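LanC-like protein GCR2 (Arabidopsis thaliana, PDB 3T33) binds a zinc ion as a member of the LanC-like protein family and may play a role in abscisic acid signalling. Local coordinates at residues V63-E66 with T67-S71; T87-L90 with L91-S94; L104-C107 with L108-V111. All blocks are in the same frame, centred on the assembly; numbering follows the deposited sequence.

Interaction 1 of 3, residues V63-E66 with T67-S71; sequences VVWE and TWERS
Bends at chi2 (86°) and chi3 (56°) of Arg70 fold its guanidinium back beside Glu66, whose own chain turns at chi2 (-58°) to meet it. The pair forms a salt bridge one helical turn apart, in the last turns of helix 45-69 in the helix-rich LanC-like fold. Glu66 OE2 lies 2.7 Å from Arg70 NH2, while Glu66 OE1 rides over the middle of the guanidinium face, so the carboxylate and guanidinium planes stand nearly perpendicular instead of forming a flat two-pronged pair. Lys62 also bridges to Glu66 OE2, and two positive groups on one oxygen probably favour the ionised carboxylate. The Trp65 indole stands beside this pair and crosses Arg70 at about a right angle. Glu69 CB meets one face of the indole, 4.0 Å from the centroid of the Trp65 six-membered ring, a CH-pi contact displaced toward the rim.

The backbone widens here into a pi-type turn: Arg70 N reaches Trp65 O, five residues back, at 2.8 Å, and the weak bond from Glu69 N to Val64 O follows the same spacing. Trp68 packs against helix 101-118, and Thr67 OG1 has a hydrogen-bond partner in Thr87 of helix 84-98. Where the helix turns to these neighbours, Val63 O receives two donors from Thr67. Thr67 N approaches Val63 O at 3.0 Å, nearly along the C=O axis. From above the carbonyl plane, Thr67 OG1 donates to Val63 O at 2.9 Å.

Interaction 2 of 3, residues T87-L90 with L91-S94; sequences TAYL and LFKS
Phe92 N donates to Ala88 O at 2.7 Å, the shortest of four successive i to i+4 backbone bonds that run through this buried part of helix 84-98. The N-H points well at its acceptor (162°). The bond from Leu91 N to Thr87 O (3.0 Å) precedes it; those from Lys93 N to Tyr89 O (2.9 Å) and from Ser94 N to Leu90 O (3.0 Å) follow.

The side chains meet in two places. Tyr89 and Phe92 both set CG away from the backbone N (chi1 -155° and -171°), which sends their rings out on the same flank of the helix, where they cross at a slant. Tyr89 CE1 touches Phe92 CD2 at 4.0 Å, an oblique apolar contact. Leu136 of helix 130-144 packs against both residues, and Tyr397 of helix 392-402 meets the tyrosine ring. Thr87 and Leu91 lie side by side, pointing the same way, with methyl Thr87 CG2 4.1 Å from Leu91 CD1. Leu91 CD1 also sits 3.7 Å from Thr87 O, close beside a carbonyl whose backbone bond is already made.

Polar ends turn outward from the pair of segments to other helices. Lys93 makes a salt bridge to Asp401 of helix 392-402, and Ser94 OG a hydrogen bond to Asp103 of helix 101-118. Every residue here is buried, so the chemistry implies a helix in the protein interior whose backbone is satisfied by its own turns, whose apolar groups pack on its neighbours, and whose Lys93 amine and Ser94 hydroxyl are matched by carboxylates from those neighbours.

Interaction 3 of 3, residues L104-C107 with L108-V111; sequences LKLC and LENV
Cys107 SG meets Val111 CG2 at 4.1 Å on the buried flank of helix 101-118, whereas Lys105 and Glu109 lie on its exposed side. On the buried flank side chain packs tightly on backbone: Val111 CG2 comes within 3.2 Å of Cys107 O. It is the methyl lying beside the backbone N, since Val111 CG1 is turned opposite that N (chi1 179°). Cys107 O meanwhile accepts from Val111 N, in the carbonyl plane, at 2.9 Å. Leu104 and Leu108 continue this apolar flank; both pack on Ala140 and Leu144 of helix 130-144, and Leu108 also touches Leu149 of helix 147-158.

Toward the solvent Leu106 and Glu109 cross at about a right angle. Methyl Leu106 CD1 lies 3.8 Å from Glu109 OE1, a contact between a hydrocarbon branch and a charged end on an exposed residue. Beyond CG the Glu109 chain is extended; nearer the backbone it rests on the preceding turn, with Glu109 CG 3.2 Å from Lys105 O.

Asn110, buried like Cys107, faces helices 45-69 and 84-98 together with Leu106. Its amide crosses Leu106 at a slant, with Asn110 ND2 4.0 Å from Leu106 CG. Although that nitrogen is also near Leu106 O, the angle is too poor for a hydrogen bond; Leu106 O is bonded instead by Asn110 N, at 2.8 Å. One margin in solvent and the rest wedged among other helices is consistent with the double-layered alpha/alpha barrel of LanC-like proteins, in which such helices pack side by side.

Interactions 1, 2 and 3 follow in series along the chain, on helices 45-69, 84-98 and 101-118, and all lie on the same side of the chain's centre. Their centres are about 13 Å apart for interaction 1 with either of the others, and about 8 Å for interactions 2 and 3. Each pair touches: Val63 packs on Thr87, Trp68 on Asn110, and Ala88 on Asn110. Leu91, Leu106 and Val64 bring apolar side chains from all three helices together. The three local turns thus form one continuous helix-packing region of the LanC-like fold, away from the zinc site.

Interaction 1 of 3, residues V63-E66 with T67-S71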
loop_
_atom_site.group_PDB
_atom_site.type_symbol
_atom_site.label_atom_id
_atom_site.label_comp_id
_atom_site.label_asym_id
_atom_site.label_seq_id
_atom_site.Cartn_x
_atom_site.Cartn_y
_atom_site.Cartn_z
ATOM N N VAL A 63 4.973 -18.451 3.574
ATOM C CA VAL A 63 3.735 -17.851 4.049
ATOM C C VAL A 63 2.529 -18.793 3.853
ATOM O O VAL A 63 1.740 -18.931 4.751
ATOM C CB VAL A 63 3.453 -16.466 3.376
ATOM C CG1 VAL A 63 2.055 -15.935 3.808
ATOM C CG2 VAL A 63 4.510 -15.464 3.771
ATOM N N VAL A 64 2.413 -19.421 2.675
ATOM C CA VAL A 64 1.412 -20.456 2.410
ATOM C C VAL A 64 1.554 -21.632 3.374
ATOM O O VAL A 64 0.550 -22.098 3.897
ATOM C CB VAL A 64 1.437 -20.971 0.967
ATOM C CG1 VAL A 64 0.462 -22.139 0.779
ATOM C CG2 VAL A 64 1.045 -19.846 0.009
ATOM N N TRP A 65 2.790 -22.059 3.665
ATOM C CA TRP A 65 2.993 -23.121 4.653
ATOM C C TRP A 65 2.327 -22.802 5.997
ATOM O O TRP A 65 1.532 -23.585 6.485
ATOM C CB TRP A 65 4.455 -23.489 4.855
ATOM C CG TRP A 65 4.551 -24.714 5.691
ATOM C CD1 TRP A 65 4.984 -24.802 6.995
ATOM C CD2 TRP A 65 4.135 -26.032 5.319
ATOM N NE1 TRP A 65 4.875 -26.092 7.437
ATOM C CE2 TRP A 65 4.346 -26.866 6.431
ATOM C CE3 TRP A 65 3.609 -26.596 4.135
ATOM C CZ2 TRP A 65 4.048 -28.233 6.405
ATOM C CZ3 TRP A 65 3.317 -27.972 4.115
ATOM C CH2 TRP A 65 3.547 -28.760 5.236
ATOM N N GLU A 66 2.620 -21.616 6.533
ATOM C CA GLU A 66 2.303 -21.246 7.899
ATOM C C GLU A 66 0.863 -20.843 8.072
ATOM O O GLU A 66 0.287 -21.115 9.091
ATOM C CB GLU A 66 3.186 -20.083 8.367
ATOM C CG GLU A 66 4.653 -20.409 8.525
ATOM C CD GLU A 66 4.890 -21.570 9.523
ATOM O OE1 GLU A 66 4.087 -21.705 10.487
ATOM O OE2 GLU A 66 5.850 -22.378 9.329
ATOM N N THR A 67 0.273 -20.172 7.088
ATOM C CA THR A 67 -1.015 -19.573 7.291
ATOM C C THR A 67 -2.105 -20.494 6.810
ATOM O O THR A 67 -3.253 -20.303 7.146
ATOM C CB THR A 67 -1.141 -18.178 6.571
ATOM O OG1 THR A 67 -1.016 -18.311 5.146
ATOM C CG2 THR A 67 -0.125 -17.188 7.109
ATOM N N TRP A 68 -1.737 -21.491 6.012
ATOM C CA TRP A 68 -2.721 -22.390 5.420
ATOM C C TRP A 68 -2.529 -23.847 5.828
ATOM O O TRP A 68 -3.432 -24.464 6.392
ATOM C CB TRP A 68 -2.700 -22.270 3.894
ATOM C CG TRP A 68 -3.862 -22.935 3.224
ATOM C CD1 TRP A 68 -3.816 -23.973 2.340
ATOM C CD2 TRP A 68 -5.249 -22.606 3.383
ATOM N NE1 TRP A 68 -5.086 -24.311 1.939
ATOM C CE2 TRP A 68 -5.983 -23.488 2.565
ATOM C CE3 TRP A 68 -5.939 -21.653 4.137
ATOM C CZ2 TRP A 68 -7.373 -23.443 2.480
ATOM C CZ3 TRP A 68 -7.319 -21.611 4.052
ATOM C CH2 TRP A 68 -8.021 -22.501 3.229
ATOM N N GLU A 69 -1.355 -24.399 5.536
ATOM C CA GLU A 69 -1.102 -25.841 5.787
ATOM C C GLU A 69 -0.880 -26.185 7.253
ATOM O O GLU A 69 -1.628 -26.997 7.807
ATOM C CB GLU A 69 0.001 -26.431 4.869
ATOM C CG GLU A 69 -0.391 -26.448 3.363
ATOM C CD GLU A 69 -1.397 -27.556 3.031
ATOM O OE1 GLU A 69 -1.551 -28.473 3.872
ATOM O OE2 GLU A 69 -2.038 -27.524 1.944
ATOM N N ARG A 70 0.102 -25.561 7.894
ATOM C CA ARG A 70 0.322 -25.763 9.320
ATOM C C ARG A 70 -1.012 -25.662 10.127
ATOM O O ARG A 70 -1.354 -26.545 10.939
ATOM C CB ARG A 70 1.303 -24.721 9.851
ATOM C CG ARG A 70 1.421 -24.698 11.385
ATOM C CD ARG A 70 2.460 -25.723 11.853
ATOM N NE ARG A 70 3.749 -25.462 11.211
ATOM C CZ ARG A 70 4.701 -24.670 11.721
ATOM N NH1 ARG A 70 4.523 -24.075 12.905
ATOM N NH2 ARG A 70 5.838 -24.477 11.048
ATOM N N SER A 71 -1.746 -24.575 9.890
ATOM C CA SER A 71 -2.927 -24.234 10.650
ATOM C C SER A 71 -4.090 -25.180 10.291
ATOM O O SER A 71 -5.199 -25.009 10.790
ATOM C CB SER A 71 -3.295 -22.759 10.363
ATOM O OG SER A 71 -3.855 -22.607 9.049
#

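Interaction 2 of 3, residues T87-L90 with L91-S94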
loop_
_atom_site.group_PDB
_atom_site.type_symbol
_atom_site.label_atom_id
_atom_site.label_comp_id
_atom_site.label_asym_id
_atom_site.label_seq_id
_atom_site.Cartn_x
_atom_site.Cartn_y
_atom_site.Cartn_z
ATOM N N THR A 87 -2.940 -13.708 2.566
ATOM C CA THR A 87 -2.308 -14.801 1.846
ATOM C C THR A 87 -2.921 -14.985 0.484
ATOM O O THR A 87 -2.174 -15.102 -0.503
ATOM C CB THR A 87 -2.406 -16.103 2.684
ATOM O OG1 THR A 87 -1.669 -15.895 3.902
ATOM C CG2 THR A 87 -1.858 -17.277 1.942
ATOM N N ALA A 88 -4.262 -14.969 0.398
ATOM C CA ALA A 88 -4.906 -15.047 -0.879
ATOM C C ALA A 88 -4.426 -13.928 -1.820
ATOM O O ALA A 88 -4.226 -14.130 -3.030
ATOM C CB ALA A 88 -6.472 -14.954 -0.704
ATOM N N TYR A 89 -4.288 -12.725 -1.286
ATOM C CA TYR A 89 -3.889 -11.599 -2.127
ATOM C C TYR A 89 -2.473 -11.750 -2.634
ATOM O O TYR A 89 -2.161 -11.451 -3.772
ATOM C CB TYR A 89 -4.107 -10.253 -1.370
ATOM C CG TYR A 89 -4.293 -9.087 -2.301
ATOM C CD1 TYR A 89 -4.921 -9.211 -3.542
ATOM C CD2 TYR A 89 -3.741 -7.854 -1.983
ATOM C CE1 TYR A 89 -5.027 -8.097 -4.415
ATOM C CE2 TYR A 89 -3.845 -6.774 -2.821
ATOM C CZ TYR A 89 -4.493 -6.873 -4.016
ATOM O OH TYR A 89 -4.520 -5.695 -4.777
ATOM N N LEU A 90 -1.617 -12.244 -1.782
ATOM C CA LEU A 90 -0.230 -12.510 -2.181
ATOM C C LEU A 90 -0.209 -13.548 -3.325
ATOM O O LEU A 90 0.603 -13.452 -4.273
ATOM C CB LEU A 90 0.575 -12.964 -0.968
ATOM C CG LEU A 90 1.981 -13.531 -1.350
ATOM C CD1 LEU A 90 2.871 -12.467 -2.033
ATOM C CD2 LEU A 90 2.677 -14.138 -0.087
ATOM N N LEU A 91 -1.119 -14.539 -3.232
ATOM C CA LEU A 91 -1.256 -15.605 -4.224
ATOM C C LEU A 91 -1.800 -15.070 -5.500
ATOM O O LEU A 91 -1.373 -15.477 -6.610
ATOM C CB LEU A 91 -2.151 -16.735 -3.668
ATOM C CG LEU A 91 -1.344 -17.681 -2.772
ATOM C CD1 LEU A 91 -2.286 -18.494 -1.956
ATOM C CD2 LEU A 91 -0.503 -18.601 -3.652
ATOM N N PHE A 92 -2.776 -14.176 -5.361
ATOM C CA PHE A 92 -3.270 -13.416 -6.517
ATOM C C PHE A 92 -2.143 -12.578 -7.240
ATOM O O PHE A 92 -2.024 -12.611 -8.454
ATOM C CB PHE A 92 -4.459 -12.516 -6.121
ATOM C CG PHE A 92 -5.129 -11.876 -7.302
ATOM C CD1 PHE A 92 -5.843 -12.641 -8.206
ATOM C CD2 PHE A 92 -5.007 -10.524 -7.542
ATOM C CE1 PHE A 92 -6.421 -12.069 -9.349
ATOM C CE2 PHE A 92 -5.583 -9.941 -8.699
ATOM C CZ PHE A 92 -6.310 -10.741 -9.587
ATOM N N LYS A 93 -1.358 -11.824 -6.491
ATOM C CA LYS A 93 -0.266 -11.046 -7.053
ATOM C C LYS A 93 0.741 -11.981 -7.765
ATOM O O LYS A 93 1.298 -11.665 -8.832
ATOM C CB LYS A 93 0.444 -10.348 -5.905
ATOM C CG LYS A 93 1.703 -9.669 -6.319
ATOM C CD LYS A 93 1.506 -8.171 -6.579
ATOM C CE LYS A 93 1.433 -7.877 -7.973
ATOM N NZ LYS A 93 0.965 -6.464 -8.172
ATOM N N SER A 94 0.957 -13.140 -7.186
ATOM C CA SER A 94 1.853 -14.113 -7.771
ATOM C C SER A 94 1.287 -14.692 -9.038
ATOM O O SER A 94 1.997 -14.948 -10.009
ATOM C CB SER A 94 2.074 -15.237 -6.787
ATOM O OG SER A 94 2.997 -16.140 -7.338
#

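Interaction 3 of 3, residues L104-C107 with L108-V111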
loop_
_atom_site.group_PDB
_atom_site.type_symbol
_atom_site.label_atom_id
_atom_site.label_comp_id
_atom_site.label_asym_id
_atom_site.label_seq_id
_atom_site.Cartn_x
_atom_site.Cartn_y
_atom_site.Cartn_z
ATOM N N LEU A 104 -3.824 -18.960 -8.507
ATOM C CA LEU A 104 -5.183 -18.435 -8.560
ATOM C C LEU A 104 -6.184 -19.359 -7.865
ATOM O O LEU A 104 -7.031 -18.901 -7.115
ATOM C CB LEU A 104 -5.577 -18.220 -9.999
ATOM C CG LEU A 104 -6.980 -17.696 -10.338
ATOM C CD1 LEU A 104 -7.173 -16.280 -9.752
ATOM C CD2 LEU A 104 -7.115 -17.673 -11.820
ATOM N N LYS A 105 -6.056 -20.667 -8.082
ATOM C CA LYS A 105 -6.936 -21.641 -7.438
ATOM C C LYS A 105 -6.750 -21.591 -5.955
ATOM O O LYS A 105 -7.704 -21.633 -5.208
ATOM C CB LYS A 105 -6.699 -23.077 -7.972
ATOM C CG LYS A 105 -7.663 -23.422 -9.103
ATOM C CD LYS A 105 -7.081 -24.403 -10.108
ATOM C CE LYS A 105 -7.619 -24.112 -11.512
ATOM N NZ LYS A 105 -6.513 -24.147 -12.582
ATOM N N LEU A 106 -5.513 -21.533 -5.513
ATOM C CA LEU A 106 -5.296 -21.622 -4.099
ATOM C C LEU A 106 -5.904 -20.348 -3.483
ATOM O O LEU A 106 -6.565 -20.411 -2.425
ATOM C CB LEU A 106 -3.808 -21.729 -3.783
ATOM C CG LEU A 106 -3.590 -22.000 -2.291
ATOM C CD1 LEU A 106 -4.396 -23.276 -1.909
ATOM C CD2 LEU A 106 -2.103 -22.151 -1.946
ATOM N N CYS A 107 -5.634 -19.215 -4.159
ATOM C CA CYS A 107 -6.245 -17.923 -3.884
ATOM C C CYS A 107 -7.715 -18.093 -3.536
ATOM O O CYS A 107 -8.132 -17.785 -2.426
ATOM C CB CYS A 107 -6.124 -16.977 -5.103
ATOM S SG CYS A 107 -6.985 -15.355 -4.793
ATOM N N LEU A 108 -8.465 -18.629 -4.491
ATOM C CA LEU A 108 -9.904 -18.816 -4.330
ATOM C C LEU A 108 -10.299 -19.739 -3.205
ATOM O O LEU A 108 -11.343 -19.533 -2.585
ATOM C CB LEU A 108 -10.546 -19.291 -5.626
ATOM C CG LEU A 108 -10.694 -18.109 -6.573
ATOM C CD1 LEU A 108 -11.010 -18.629 -7.943
ATOM C CD2 LEU A 108 -11.747 -17.147 -6.102
ATOM N N GLU A 109 -9.475 -20.743 -2.944
ATOM C CA GLU A 109 -9.729 -21.579 -1.795
ATOM C C GLU A 109 -9.552 -20.782 -0.510
ATOM O O GLU A 109 -10.344 -20.950 0.420
ATOM C CB GLU A 109 -8.819 -22.806 -1.747
ATOM C CG GLU A 109 -8.810 -23.593 -2.980
ATOM C CD GLU A 109 -8.205 -24.968 -2.773
ATOM O OE1 GLU A 109 -7.661 -25.271 -1.664
ATOM O OE2 GLU A 109 -8.323 -25.757 -3.747
ATOM N N ASN A 110 -8.503 -19.945 -0.447
ATOM C CA ASN A 110 -8.318 -19.098 0.738
ATOM C C ASN A 110 -9.480 -18.118 0.933
ATOM O O ASN A 110 -9.864 -17.857 2.074
ATOM C CB ASN A 110 -7.048 -18.282 0.630
ATOM C CG ASN A 110 -5.775 -19.129 0.736
ATOM O OD1 ASN A 110 -4.705 -18.575 0.922
ATOM N ND2 ASN A 110 -5.888 -20.444 0.636
ATOM N N VAL A 111 -10.001 -17.567 -0.182
ATOM C CA VAL A 111 -11.062 -16.535 -0.164
ATOM C C VAL A 111 -12.339 -17.154 0.429
ATOM O O VAL A 111 -12.914 -16.636 1.414
ATOM C CB VAL A 111 -11.344 -15.947 -1.570
ATOM C CG1 VAL A 111 -12.441 -14.922 -1.528
ATOM C CG2 VAL A 111 -10.090 -15.233 -2.125
#